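PDB 4W88: xyloglucan-specific endo-beta-1,4-glucanase from Uncultured bacterium, which hydrolyses internal beta-1,4-glucosidic bonds in the glucan backbone of xyloglucan, a branched plant cell-wall polysaccharide, as a family 5 glycoside hydrolase. Local coordinates for residues 289-292 / 293-297. The protein carries 1 engineered substitution. Numbering follows the deposited sequence.
Sequences DYVG and TLDQD
T293 turns its hydroxyl back onto the preceding helical turn, where OG1 donates to the carbonyl O of D289 at 2.6 Å, meeting it nearly end-on (C=O...OG1 angle 168°). The torsion that permits this sets OG1 beside its own backbone N (chi1 -66°). D289 O also receives a weak bond from T293 N, so one residue grips that oxygen twice. I249 and Y253 of helix 246-261 touch this side chain. One position on, L294 reaches back to Y290, its CD1 lying 3.8 Å from ring atom CE2, and the two side chains cross at a slant. The whole exchange takes place on the last turns of helix 280-295, the helix of a beta-alpha-beta unit between strands 267-272 and 300-305 in the TIM barrel of this family. Y290 and L294 both pack on I269 of the first of these strands; the tyrosine ring stacks on W286, and its OH bonds T224. On another side of the helix, D295 N binds V291 O at 2.8 Å, and the aspartate's carboxylate lies by V291 CG1, with OD2 3.8 Å away. OD2 is also hydrogen-bonded to H338 ND1. An alanine in place of D295 would probably leave that histidine nitrogen without its mate and uncover part of the V291 methyl.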
ATOM      1  N   ASP A 289     -19.346   7.485   2.394  1.00 24.18           N
ATOM      2  CA  ASP A 289     -19.614   6.443   3.375  1.00 28.35           C
ATOM      3  C   ASP A 289     -18.357   5.737   3.828  1.00 24.65           C
ATOM      4  O   ASP A 289     -18.195   5.420   5.037  1.00 25.74           O
ATOM      5  CB  ASP A 289     -20.604   5.397   2.783  1.00 27.52           C
ATOM      6  CG  ASP A 289     -22.031   5.890   2.794  1.00 26.28           C
ATOM      7  OD1 ASP A 289     -22.346   6.847   3.552  1.00 29.22           O
ATOM      8  OD2 ASP A 289     -22.849   5.322   2.070  1.00 29.35           O
ATOM      9  N   TYR A 290     -17.466   5.520   2.874  1.00 23.31           N
ATOM     10  CA  TYR A 290     -16.243   4.736   3.138  1.00 23.85           C
ATOM     11  C   TYR A 290     -15.178   5.595   3.862  1.00 23.33           C
ATOM     12  O   TYR A 290     -14.739   5.273   4.980  1.00 22.80           O
ATOM     13  CB  TYR A 290     -15.719   4.169   1.841  1.00 23.97           C
ATOM     14  CG  TYR A 290     -14.442   3.424   2.090  1.00 26.62           C
ATOM     15  CD1 TYR A 290     -14.429   2.101   2.444  1.00 24.56           C
ATOM     16  CD2 TYR A 290     -13.251   4.091   1.986  1.00 26.37           C
ATOM     17  CE1 TYR A 290     -13.233   1.446   2.764  1.00 30.18           C
ATOM     18  CE2 TYR A 290     -12.076   3.490   2.256  1.00 23.78           C
ATOM     19  CZ  TYR A 290     -11.995   2.183   2.662  1.00 23.37           C
ATOM     20  OH  TYR A 290     -10.769   1.605   2.935  1.00 32.12           O
ATOM     21  N   VAL A 291     -14.785   6.708   3.254  1.00 22.66           N
ATOM     22  CA  VAL A 291     -13.802   7.591   3.894  1.00 20.10           C
ATOM     23  C   VAL A 291     -14.365   8.209   5.155  1.00 23.70           C
ATOM     24  O   VAL A 291     -13.649   8.338   6.172  1.00 23.40           O
ATOM     25  CB  VAL A 291     -13.197   8.595   2.913  1.00 23.28           C
ATOM     26  CG1 VAL A 291     -12.106   9.427   3.597  1.00 27.34           C
ATOM     27  CG2 VAL A 291     -12.623   7.853   1.682  1.00 24.42           C
ATOM     28  N   GLY A 292     -15.647   8.564   5.116  1.00 28.85           N
ATOM     29  CA  GLY A 292     -16.336   9.011   6.340  1.00 29.17           C
ATOM     30  C   GLY A 292     -16.247   8.047   7.543  1.00 26.13           C
ATOM     31  O   GLY A 292     -16.084   8.491   8.726  1.00 28.35           O
ATOM     32  N   THR A 293     -16.274   6.755   7.249  1.00 23.73           N
ATOM     33  CA  THR A 293     -16.139   5.744   8.253  1.00 25.88           C
ATOM     34  C   THR A 293     -14.705   5.796   8.847  1.00 22.01           C
ATOM     35  O   THR A 293     -14.536   5.788  10.070  1.00 26.59           O
ATOM     36  CB  THR A 293     -16.452   4.334   7.709  1.00 28.08           C
ATOM     37  OG1 THR A 293     -17.835   4.251   7.340  1.00 27.52           O
ATOM     38  CG2 THR A 293     -16.160   3.243   8.792  1.00 27.55           C
ATOM     39  N   LEU A 294     -13.684   5.885   7.982  1.00 22.04           N
ATOM     40  CA  LEU A 294     -12.275   5.994   8.423  1.00 22.47           C
ATOM     41  C   LEU A 294     -12.022   7.238   9.251  1.00 23.43           C
ATOM     42  O   LEU A 294     -11.308   7.195  10.290  1.00 23.48           O
ATOM     43  CB  LEU A 294     -11.339   5.982   7.222  1.00 24.23           C
ATOM     44  CG  LEU A 294     -11.316   4.685   6.429  1.00 23.02           C
ATOM     45  CD1 LEU A 294     -10.296   4.832   5.307  1.00 23.17           C
ATOM     46  CD2 LEU A 294     -11.130   3.401   7.228  1.00 24.56           C
ATOM     47  N   ASP A 295     -12.647   8.331   8.817  1.00 26.16           N
ATOM     48  CA  ASP A 295     -12.451   9.637   9.479  1.00 25.75           C
ATOM     49  C   ASP A 295     -12.938   9.659  10.920  1.00 24.94           C
ATOM     50  O   ASP A 295     -12.502  10.481  11.727  1.00 27.33           O
ATOM     51  CB  ASP A 295     -13.111  10.752   8.692  1.00 26.57           C
ATOM     52  CG  ASP A 295     -12.399  11.031   7.378  1.00 24.36           C
ATOM     53  OD1 ASP A 295     -11.194  10.649   7.237  1.00 29.03           O
ATOM     54  OD2 ASP A 295     -13.029  11.696   6.503  1.00 24.69           O
ATOM     55  N   GLN A 296     -13.825   8.761  11.276  1.00 29.78           N
ATOM     56  CA  GLN A 296     -14.315   8.748  12.666  1.00 30.42           C
ATOM     57  C   GLN A 296     -13.185   8.566  13.644  1.00 27.14           C
ATOM     58  O   GLN A 296     -13.296   9.004  14.789  1.00 31.34           O
ATOM     59  CB  GLN A 296     -15.247   7.575  12.881  1.00 31.54           C
ATOM     60  CG  GLN A 296     -16.465   7.561  11.990  1.00 37.90           C
ATOM     61  CD  GLN A 296     -17.243   6.284  12.212  1.00 44.86           C
ATOM     62  OE1 GLN A 296     -16.834   5.139  11.826  1.00 41.61           O
ATOM     63  NE2 GLN A 296     -18.317   6.442  12.916  1.00 39.89           N
ATOM     64  N   ASP A 297     -12.160   7.807  13.255  1.00 29.78           N
ATOM     65  CA  ASP A 297     -11.022   7.567  14.134  1.00 30.08           C
ATOM     66  C   ASP A 297      -9.705   8.131  13.564  1.00 24.39           C
ATOM     67  O   ASP A 297      -8.612   7.765  14.008  1.00 26.79           O
ATOM     68  CB  ASP A 297     -10.893   6.071  14.465  1.00 32.34           C
ATOM     69  CG  ASP A 297     -12.096   5.552  15.199  1.00 32.50           C
ATOM     70  OD1 ASP A 297     -12.150   5.835  16.426  1.00 39.82           O
ATOM     71  OD2 ASP A 297     -13.027   4.965  14.554  1.00 35.55           O
TER